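Local coordinates for protein short-chain-enoyl-CoA hydratase (Clostridium acetobutylicum, PDB 5Z7R) that catalyses the reversible hydration of crotonyl-CoA, also accepting hexenoyl-CoA but not longer analogues, in butanoate metabolism, at residues Arg91-Leu96 with Met117-Arg122; Met1-Val6 with Asp37-Glu42. All blocks are in the same frame, centred on the assembly; numbering follows the deposited sequence.

How the contacts relate
From the N terminus, the chain runs through M1-V6 into strand 6-11, turns back along strand 14-19 and enters helix 30-45, where contact 2 closes the first loop at D37-E42. Further on, past strands 51-56 and 63-64 and helix 68-71, comes helix 76-95, whose last turn opens contact 1; that loop holds strand 100-104 and helix 111-117 and closes at M117-R122, leading into strand 121-125. The two loops follow one another without nesting or crossing. The centres of the contacts lie about 16 Å apart, yet they touch, because helices 30-45 and 76-95 pack together: R92 NH1 and D37 OD1 form a salt bridge of 2.4 Å, while R92 and L93 pack against I40.

Contact 1 of 2, residues Arg91-Leu96 with Met117-Arg122; sequences RRLELL and MSCDIR
In the crotonase fold, the last turn of helix 76-95 rests against the bend that carries the chain from helix 111-117 into strand 121-125, buried near the middle of the subunit. Backbone to backbone, S118 O approaches E94 CA at 3.2 Å in a CH...O contact with 127° at the hydrogen; E94 N, 3.4 Å from S118 O, is too poorly angled for a hydrogen bond. The apolar share falls to L93, whose CG lies anti to its backbone N (chi1 -171°) and whose CD2 touches C119 SG at 3.9 Å.

Charges line the rest. E94 extends past the bend: OE1 pairs with R148, and R91 NH2 forms a salt bridge to E94 OE2 at 2.7 Å, from above the carboxylate plane, which probably favours the ionised form. D120 is held by K211 and by K159 of a second subunit, bringing the bend to a subunit interface. M117 turns from the helix end to pack on L149 and L152, its side chain about 4 Å from that of E114, the nucleophile by similarity.

R122 NH1, from strand 121-125, bonds A116 O and C119 O, the latter at 2.8 Å with the donor 46° out of the carbonyl plane.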
loop_
_atom_site.group_PDB
_atom_site.type_symbol
_atom_site.label_atom_id
_atom_site.label_comp_id
_atom_site.label_asym_id
_atom_site.label_seq_id
_atom_site.Cartn_x
_atom_site.Cartn_y
_atom_site.Cartn_z
ATOM N N ARG A 91 1.706 -18.871 -7.292
ATOM C CA ARG A 91 0.783 -18.031 -6.536
ATOM C C ARG A 91 -0.454 -18.798 -6.150
ATOM O O ARG A 91 -1.032 -18.549 -5.078
ATOM C CB ARG A 91 0.374 -16.806 -7.357
ATOM C CG ARG A 91 -0.594 -15.893 -6.656
ATOM C CD ARG A 91 0.047 -15.361 -5.374
ATOM N NE ARG A 91 -0.672 -14.194 -4.893
ATOM C CZ ARG A 91 -0.878 -13.883 -3.613
ATOM N NH1 ARG A 91 -1.582 -12.785 -3.321
ATOM N NH2 ARG A 91 -0.386 -14.621 -2.631
ATOM N N ARG A 92 -0.868 -19.737 -7.006
ATOM C CA ARG A 92 -2.063 -20.536 -6.723
ATOM C C ARG A 92 -1.801 -21.472 -5.546
ATOM O O ARG A 92 -2.685 -21.693 -4.698
ATOM C CB ARG A 92 -2.462 -21.357 -7.945
ATOM C CG ARG A 92 -3.817 -22.064 -7.811
ATOM C CD ARG A 92 -4.126 -22.769 -9.118
ATOM N NE ARG A 92 -5.407 -23.481 -9.151
ATOM C CZ ARG A 92 -5.847 -24.111 -10.237
ATOM N NH1 ARG A 92 -5.104 -24.117 -11.337
ATOM N NH2 ARG A 92 -6.998 -24.754 -10.216
ATOM N N LEU A 93 -0.585 -22.004 -5.516
ATOM C CA LEU A 93 -0.118 -22.816 -4.413
ATOM C C LEU A 93 -0.073 -22.007 -3.097
ATOM O O LEU A 93 -0.539 -22.483 -2.030
ATOM C CB LEU A 93 1.266 -23.372 -4.734
ATOM C CG LEU A 93 1.800 -24.420 -3.762
ATOM C CD1 LEU A 93 1.040 -25.736 -3.902
ATOM C CD2 LEU A 93 3.267 -24.691 -4.009
ATOM N N GLU A 94 0.448 -20.780 -3.186
ATOM C CA GLU A 94 0.586 -19.907 -2.002
ATOM C C GLU A 94 -0.763 -19.614 -1.415
ATOM O O GLU A 94 -0.923 -19.622 -0.191
ATOM C CB GLU A 94 1.300 -18.616 -2.410
ATOM C CG GLU A 94 1.556 -17.600 -1.324
ATOM C CD GLU A 94 2.483 -16.569 -1.833
ATOM O OE1 GLU A 94 3.642 -16.600 -1.413
ATOM O OE2 GLU A 94 2.097 -15.793 -2.753
ATOM N N LEU A 95 -1.769 -19.422 -2.277
ATOM C CA LEU A 95 -3.110 -19.026 -1.808
ATOM C C LEU A 95 -4.002 -20.204 -1.506
ATOM O O LEU A 95 -5.071 -20.039 -0.877
ATOM C CB LEU A 95 -3.803 -18.144 -2.871
ATOM C CG LEU A 95 -3.200 -16.750 -3.012
ATOM C CD1 LEU A 95 -3.681 -16.037 -4.269
ATOM C CD2 LEU A 95 -3.532 -15.930 -1.753
ATOM N N LEU A 96 -3.605 -21.385 -1.994
ATOM C CA LEU A 96 -4.381 -22.612 -1.781
ATOM C C LEU A 96 -4.942 -22.666 -0.378
ATOM O O LEU A 96 -4.208 -22.557 0.599
ATOM C CB LEU A 96 -3.477 -23.834 -2.017
ATOM C CG LEU A 96 -4.044 -25.213 -1.675
ATOM C CD1 LEU A 96 -5.401 -25.390 -2.337
ATOM C CD2 LEU A 96 -3.077 -26.300 -2.120
ATOM N N MET A 117 9.422 -21.520 -1.483
ATOM C CA MET A 117 9.027 -20.219 -0.861
ATOM C C MET A 117 7.566 -19.920 -1.056
ATOM O O MET A 117 7.008 -19.074 -0.356
ATOM C CB MET A 117 9.825 -19.090 -1.447
ATOM C CG MET A 117 11.282 -19.223 -1.106
ATOM S SD MET A 117 12.297 -17.785 -1.347
ATOM C CE MET A 117 12.603 -17.705 -3.104
ATOM N N SER A 118 6.935 -20.645 -1.979
ATOM C CA SER A 118 5.530 -20.468 -2.269
ATOM C C SER A 118 4.649 -21.345 -1.437
ATOM O O SER A 118 3.442 -21.242 -1.538
ATOM C CB SER A 118 5.245 -20.730 -3.763
ATOM O OG SER A 118 6.133 -19.993 -4.611
ATOM N N CYS A 119 5.216 -22.214 -0.608
ATOM C CA CYS A 119 4.420 -22.938 0.406
ATOM C C CYS A 119 4.322 -22.183 1.741
ATOM O O CYS A 119 5.092 -21.264 2.026
ATOM C CB CYS A 119 5.038 -24.307 0.681
ATOM S SG CYS A 119 5.403 -25.281 -0.794
ATOM N N ASP A 120 3.364 -22.578 2.551
ATOM C CA ASP A 120 3.190 -22.015 3.868
ATOM C C ASP A 120 4.410 -22.175 4.831
ATOM O O ASP A 120 4.866 -21.196 5.419
ATOM C CB ASP A 120 1.942 -22.630 4.485
ATOM C CG ASP A 120 0.690 -22.241 3.742
ATOM O OD1 ASP A 120 0.370 -21.043 3.766
ATOM O OD2 ASP A 120 0.025 -23.113 3.141
ATOM N N ILE A 121 4.920 -23.413 4.954
ATOM C CA ILE A 121 5.946 -23.817 5.900
ATOM C C ILE A 121 7.056 -24.563 5.167
ATOM O O ILE A 121 6.792 -25.469 4.376
ATOM C CB ILE A 121 5.317 -24.736 6.954
ATOM C CG1 ILE A 121 4.365 -23.936 7.833
ATOM C CG2 ILE A 121 6.365 -25.382 7.843
ATOM C CD1 ILE A 121 3.260 -24.762 8.448
ATOM N N ARG A 122 8.296 -24.187 5.406
ATOM C CA ARG A 122 9.418 -24.907 4.844
ATOM C C ARG A 122 10.158 -25.613 5.977
ATOM O O ARG A 122 10.347 -25.074 7.092
ATOM C CB ARG A 122 10.401 -23.964 4.160
ATOM C CG ARG A 122 9.954 -23.482 2.789
ATOM C CD ARG A 122 10.462 -22.082 2.393
ATOM N NE ARG A 122 10.005 -21.026 3.289
ATOM C CZ ARG A 122 8.747 -20.662 3.454
ATOM N NH1 ARG A 122 7.761 -21.259 2.781
ATOM N NH2 ARG A 122 8.459 -19.693 4.307
#

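Contact 2 of 2, residues Met1-Val6 with Asp37-Glu42; sequences MELNNV and DYVIGE
The N-terminal segment leading into strand 6-11, one of the two outer strands, within this chain, of the crotonase-fold sheet, lies along helix 30-45, with M1, L3 and V6 directed at Y38 and V39. Y38 CG is anti to the backbone N (chi1 169°), which lets the ring reach out from the helix, and the M1 side chain runs past it in the opposite direction. M1 CB sits over one face, displaced toward the rim, 3.8 Å from the ring centroid and 15° off the normal: a CH-pi contact. The extended M1 chain then carries its sulfur obliquely past the root of the ring, with SD 4.7 Å from the centroid of the Y38 ring in a Met-aromatic contact.

L3 crosses both helix residues at a slant and divides its two methyls between them. Its CD2 approaches Y38 CD1 at 3.8 Å, while CD1 lies 4.1 Å from V39 CG1. V39 turns toward the segment with chi1 at -12°, so CG1 nearly eclipses the backbone N. Deeper in, both V39 and V6 also rest on V17 of strand 14-19, and OE1 of E35, one turn before V39, accepts a hydrogen bond from the backbone N of N5. The contact runs from an exposed end at M1 to a buried one at V6, where CG1, anti to its own backbone N, meets V39 CG1 at 3.7 Å.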
loop_
_atom_site.group_PDB
_atom_site.type_symbol
_atom_site.label_atom_id
_atom_site.label_comp_id
_atom_site.label_asym_id
_atom_site.label_seq_id
_atom_site.Cartn_x
_atom_site.Cartn_y
_atom_site.Cartn_z
ATOM N N MET A 1 -6.602 -35.326 -16.857
ATOM C CA MET A 1 -5.143 -35.330 -17.184
ATOM C C MET A 1 -4.445 -36.480 -16.455
ATOM O O MET A 1 -4.845 -36.866 -15.350
ATOM C CB MET A 1 -4.500 -33.987 -16.799
ATOM C CG MET A 1 -3.325 -33.597 -17.675
ATOM S SD MET A 1 -2.244 -32.384 -16.906
ATOM C CE MET A 1 -1.008 -32.140 -18.193
ATOM N N GLU A 2 -3.409 -37.028 -17.084
ATOM C CA GLU A 2 -2.645 -38.132 -16.509
ATOM C C GLU A 2 -1.193 -37.659 -16.371
ATOM O O GLU A 2 -0.682 -36.959 -17.242
ATOM C CB GLU A 2 -2.812 -39.401 -17.363
ATOM C CG GLU A 2 -2.090 -40.636 -16.839
ATOM C CD GLU A 2 -0.738 -40.844 -17.507
ATOM O OE1 GLU A 2 0.297 -40.665 -16.825
ATOM O OE2 GLU A 2 -0.713 -41.163 -18.718
ATOM N N LEU A 3 -0.546 -38.035 -15.266
ATOM C CA LEU A 3 0.635 -37.320 -14.754
ATOM C C LEU A 3 1.893 -38.139 -14.852
ATOM O O LEU A 3 1.909 -39.254 -14.350
ATOM C CB LEU A 3 0.417 -37.008 -13.273
ATOM C CG LEU A 3 -0.877 -36.296 -12.907
ATOM C CD1 LEU A 3 -1.036 -36.246 -11.398
ATOM C CD2 LEU A 3 -0.874 -34.912 -13.510
ATOM N N ASN A 4 2.952 -37.611 -15.460
ATOM C CA ASN A 4 4.217 -38.353 -15.443
ATOM C C ASN A 4 5.458 -37.551 -15.044
ATOM O O ASN A 4 6.586 -37.977 -15.282
ATOM C CB ASN A 4 4.413 -39.146 -16.749
ATOM C CG ASN A 4 4.341 -38.278 -17.987
ATOM O OD1 ASN A 4 3.362 -38.312 -18.739
ATOM N ND2 ASN A 4 5.386 -37.506 -18.216
ATOM N N ASN A 5 5.241 -36.397 -14.409
ATOM C CA ASN A 5 6.303 -35.661 -13.690
ATOM C C ASN A 5 5.980 -35.476 -12.180
ATOM O O ASN A 5 6.866 -35.165 -11.370
ATOM C CB ASN A 5 6.565 -34.295 -14.367
ATOM C CG ASN A 5 7.323 -34.408 -15.684
ATOM O OD1 ASN A 5 7.906 -35.435 -15.996
ATOM N ND2 ASN A 5 7.332 -33.331 -16.452
ATOM N N VAL A 6 4.725 -35.726 -11.810
ATOM C CA VAL A 6 4.201 -35.430 -10.483
ATOM C C VAL A 6 3.300 -36.525 -9.934
ATOM O O VAL A 6 2.281 -36.841 -10.529
ATOM C CB VAL A 6 3.349 -34.150 -10.548
ATOM C CG1 VAL A 6 2.835 -33.748 -9.156
ATOM C CG2 VAL A 6 4.169 -33.050 -11.215
ATOM N N ASP A 37 -0.245 -27.381 -11.630
ATOM C CA ASP A 37 -1.471 -26.594 -11.623
ATOM C C ASP A 37 -2.695 -27.500 -11.611
ATOM O O ASP A 37 -3.681 -27.277 -10.866
ATOM C CB ASP A 37 -1.481 -25.669 -12.841
ATOM C CG ASP A 37 -2.571 -24.618 -12.765
ATOM O OD1 ASP A 37 -2.704 -23.942 -11.728
ATOM O OD2 ASP A 37 -3.322 -24.488 -13.738
ATOM N N TYR A 38 -2.610 -28.568 -12.397
ATOM C CA TYR A 38 -3.661 -29.553 -12.410
ATOM C C TYR A 38 -3.792 -30.207 -11.020
ATOM O O TYR A 38 -4.934 -30.343 -10.487
ATOM C CB TYR A 38 -3.448 -30.575 -13.550
ATOM C CG TYR A 38 -4.369 -31.770 -13.441
ATOM C CD1 TYR A 38 -3.982 -32.886 -12.689
ATOM C CD2 TYR A 38 -5.635 -31.781 -14.048
ATOM C CE1 TYR A 38 -4.813 -33.979 -12.544
ATOM C CE2 TYR A 38 -6.482 -32.879 -13.900
ATOM C CZ TYR A 38 -6.056 -33.981 -13.147
ATOM O OH TYR A 38 -6.841 -35.104 -12.967
ATOM N N VAL A 39 -2.664 -30.588 -10.398
ATOM C CA VAL A 39 -2.805 -31.309 -9.117
ATOM C C VAL A 39 -3.257 -30.325 -8.076
ATOM O O VAL A 39 -4.083 -30.680 -7.224
ATOM C CB VAL A 39 -1.605 -32.222 -8.649
ATOM C CG1 VAL A 39 -0.575 -32.468 -9.748
ATOM C CG2 VAL A 39 -0.935 -31.756 -7.358
ATOM N N ILE A 40 -2.773 -29.080 -8.160
ATOM C CA ILE A 40 -3.248 -28.080 -7.218
ATOM C C ILE A 40 -4.757 -27.979 -7.351
ATOM O O ILE A 40 -5.473 -28.083 -6.346
ATOM C CB ILE A 40 -2.601 -26.693 -7.407
ATOM C CG1 ILE A 40 -1.111 -26.742 -7.062
ATOM C CG2 ILE A 40 -3.296 -25.658 -6.520
ATOM C CD1 ILE A 40 -0.265 -25.752 -7.820
ATOM N N GLY A 41 -5.253 -27.847 -8.581
ATOM C CA GLY A 41 -6.705 -27.762 -8.791
ATOM C C GLY A 41 -7.436 -28.997 -8.298
ATOM O O GLY A 41 -8.569 -28.922 -7.746
ATOM N N GLU A 42 -6.796 -30.143 -8.501
ATOM C CA GLU A 42 -7.290 -31.404 -7.929
ATOM C C GLU A 42 -7.355 -31.342 -6.400
ATOM O O GLU A 42 -8.354 -31.727 -5.815
ATOM C CB GLU A 42 -6.393 -32.567 -8.382
ATOM C CG GLU A 42 -7.079 -33.914 -8.542
ATOM C CD GLU A 42 -8.112 -33.971 -9.657
ATOM O OE1 GLU A 42 -7.959 -33.261 -10.676
ATOM O OE2 GLU A 42 -9.079 -34.753 -9.488
#